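Local coordinates for protein MGS-M5 (Unidentified, PDB 4Q3N) that probably interconverts L-lactate and pyruvate with NAD as cofactor, as a lactate dehydrogenase with a Rossmann-type nucleotide-binding domain, at residues A[179-184]-A[292-297]. Sequence-based numbering, arbitrary orientation.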
loop_
_atom_site.group_PDB
_atom_site.type_symbol
_atom_site.label_atom_id
_atom_site.label_comp_id
_atom_site.label_asym_id
_atom_site.label_seq_id
_atom_site.Cartn_x
_atom_site.Cartn_y
_atom_site.Cartn_z
ATOM N N SER A 179 5.367 -2.592 36.234
ATOM C CA SER A 179 6.181 -3.805 36.428
ATOM C C SER A 179 6.617 -4.480 35.103
ATOM O O SER A 179 7.230 -5.539 35.115
ATOM C CB SER A 179 5.438 -4.805 37.349
ATOM O OG SER A 179 4.457 -5.561 36.627
ATOM N N GLU A 180 6.365 -3.860 33.960
ATOM C CA GLU A 180 6.907 -4.399 32.707
ATOM C C GLU A 180 8.425 -4.406 32.692
ATOM O O GLU A 180 9.067 -3.693 33.425
ATOM C CB GLU A 180 6.463 -3.599 31.506
ATOM C CG GLU A 180 7.087 -2.195 31.499
ATOM C CD GLU A 180 6.374 -1.284 30.539
ATOM O OE1 GLU A 180 5.313 -1.706 30.040
ATOM O OE2 GLU A 180 6.863 -0.176 30.276
ATOM N N PHE A 181 9.016 -5.180 31.805
ATOM C CA PHE A 181 10.469 -5.255 31.812
ATOM C C PHE A 181 10.946 -5.614 30.405
ATOM O O PHE A 181 10.168 -6.126 29.581
ATOM C CB PHE A 181 10.966 -6.298 32.834
ATOM C CG PHE A 181 10.545 -7.723 32.493
ATOM C CD1 PHE A 181 9.290 -8.195 32.885
ATOM C CD2 PHE A 181 11.388 -8.566 31.764
ATOM C CE1 PHE A 181 8.880 -9.478 32.551
ATOM C CE2 PHE A 181 11.005 -9.858 31.421
ATOM C CZ PHE A 181 9.745 -10.330 31.825
ATOM N N VAL A 182 12.206 -5.315 30.105
ATOM C CA VAL A 182 12.752 -5.628 28.793
ATOM C C VAL A 182 13.313 -7.021 28.823
ATOM O O VAL A 182 14.030 -7.382 29.734
ATOM C CB VAL A 182 13.913 -4.692 28.377
ATOM C CG1 VAL A 182 14.359 -4.995 26.927
ATOM C CG2 VAL A 182 13.549 -3.246 28.552
ATOM N N CYS A 183 13.029 -7.797 27.801
ATOM C CA CYS A 183 13.691 -9.083 27.694
ATOM C C CYS A 183 15.005 -8.879 26.907
ATOM O O CYS A 183 15.047 -9.041 25.679
ATOM C CB CYS A 183 12.752 -10.087 27.001
ATOM S SG CYS A 183 13.486 -11.687 26.785
ATOM N N TRP A 184 16.068 -8.466 27.596
ATOM C CA TRP A 184 17.339 -8.250 26.896
ATOM C C TRP A 184 18.025 -9.551 26.458
ATOM O O TRP A 184 18.864 -9.504 25.587
ATOM C CB TRP A 184 18.322 -7.450 27.775
ATOM C CG TRP A 184 17.888 -5.987 28.042
ATOM C CD1 TRP A 184 17.630 -5.392 29.265
ATOM C CD2 TRP A 184 17.730 -4.963 27.061
ATOM N NE1 TRP A 184 17.297 -4.068 29.087
ATOM C CE2 TRP A 184 17.342 -3.771 27.750
ATOM C CE3 TRP A 184 17.862 -4.932 25.661
ATOM C CZ2 TRP A 184 17.108 -2.563 27.089
ATOM C CZ3 TRP A 184 17.599 -3.735 24.992
ATOM C CH2 TRP A 184 17.214 -2.566 25.706
ATOM N N GLU A 292 17.626 -15.493 34.656
ATOM C CA GLU A 292 17.146 -15.502 36.041
ATOM C C GLU A 292 16.467 -14.192 36.442
ATOM O O GLU A 292 15.390 -14.188 37.057
ATOM C CB GLU A 292 18.327 -15.815 36.954
ATOM C CG GLU A 292 18.044 -15.803 38.420
ATOM C CD GLU A 292 19.292 -16.161 39.239
ATOM O OE1 GLU A 292 20.252 -16.717 38.650
ATOM O OE2 GLU A 292 19.304 -15.884 40.462
ATOM N N LYS A 293 17.092 -13.074 36.093
ATOM C CA LYS A 293 16.496 -11.769 36.362
ATOM C C LYS A 293 15.115 -11.616 35.709
ATOM O O LYS A 293 14.146 -11.255 36.365
ATOM C CB LYS A 293 17.433 -10.660 35.885
ATOM C CG LYS A 293 16.850 -9.258 35.988
ATOM C CD LYS A 293 17.877 -8.193 35.581
ATOM C CE LYS A 293 17.247 -6.787 35.544
ATOM N NZ LYS A 293 18.198 -5.671 35.235
ATOM N N GLU A 294 15.020 -11.914 34.418
ATOM C CA GLU A 294 13.762 -11.739 33.668
ATOM C C GLU A 294 12.664 -12.662 34.200
ATOM O O GLU A 294 11.489 -12.288 34.285
ATOM C CB GLU A 294 14.018 -12.025 32.173
ATOM C CG GLU A 294 14.926 -11.028 31.547
ATOM C CD GLU A 294 15.581 -11.546 30.264
ATOM O OE1 GLU A 294 15.497 -12.769 29.978
ATOM O OE2 GLU A 294 16.218 -10.731 29.570
ATOM N N ASN A 295 13.044 -13.889 34.556
ATOM C CA ASN A 295 12.052 -14.816 35.057
ATOM C C ASN A 295 11.470 -14.304 36.380
ATOM O O ASN A 295 10.262 -14.378 36.639
ATOM C CB ASN A 295 12.661 -16.207 35.249
ATOM C CG ASN A 295 11.628 -17.310 35.093
ATOM O OD1 ASN A 295 10.736 -17.227 34.252
ATOM N ND2 ASN A 295 11.726 -18.330 35.919
ATOM N N SER A 296 12.362 -13.794 37.214
ATOM C CA SER A 296 11.958 -13.153 38.455
ATOM C C SER A 296 11.037 -11.959 38.173
ATOM O O SER A 296 10.010 -11.760 38.852
ATOM C CB SER A 296 13.188 -12.721 39.235
ATOM O OG SER A 296 12.798 -12.080 40.421
ATOM N N GLN A 297 11.395 -11.155 37.184
ATOM C CA GLN A 297 10.590 -9.977 36.880
ATOM C C GLN A 297 9.226 -10.402 36.344
ATOM O O GLN A 297 8.221 -9.753 36.627
ATOM C CB GLN A 297 11.307 -9.054 35.886
ATOM C CG GLN A 297 12.594 -8.367 36.443
ATOM C CD GLN A 297 13.279 -7.584 35.340
ATOM O OE1 GLN A 297 13.690 -8.150 34.314
ATOM N NE2 GLN A 297 13.304 -6.277 35.484
HETATM O O HOH W 1 8.392 -7.027 36.992
HETATM O O HOH W 2 15.070 -7.281 32.260
#
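Two bonds grip the carbonyl O of Val182: a water that donates to it at 2.7 Å, and a weak bond from Trp184 N that closes an inverse gamma turn centred on Cys183. The same water donates to Gln297 OE1 at 2.6 Å, so it bridges strand and helix; a second water joins Ser179 O to Gln297 O. Between these bridges stands the Phe181 ring, which a chi1 of 64° sets over its own backbone, one face turned to the helix. Gln297 CB lies over that face, 3.9 Å from the centroid and 21° off the normal, which fits a CH-pi contact, while Glu294 CB meets ring atom CE2 at 3.8 Å. An alanine in place of Phe181 would remove both contacts and would probably loosen the helix against the strand. Glu294 extends its carboxylate past Cys183, and both oxygens are hydrogen-bonded just beyond the segments, OE1 to Ser185 OG; the 3.0 Å approach of OE2 to Trp184 N is too poorly angled for a bond. In the C-terminal alpha/beta domain, the first turns of helix 292-311 thus pack on edge strand 181-182, which pairs with strand 168-173, while Val182 and Trp184 touch helix 206-227.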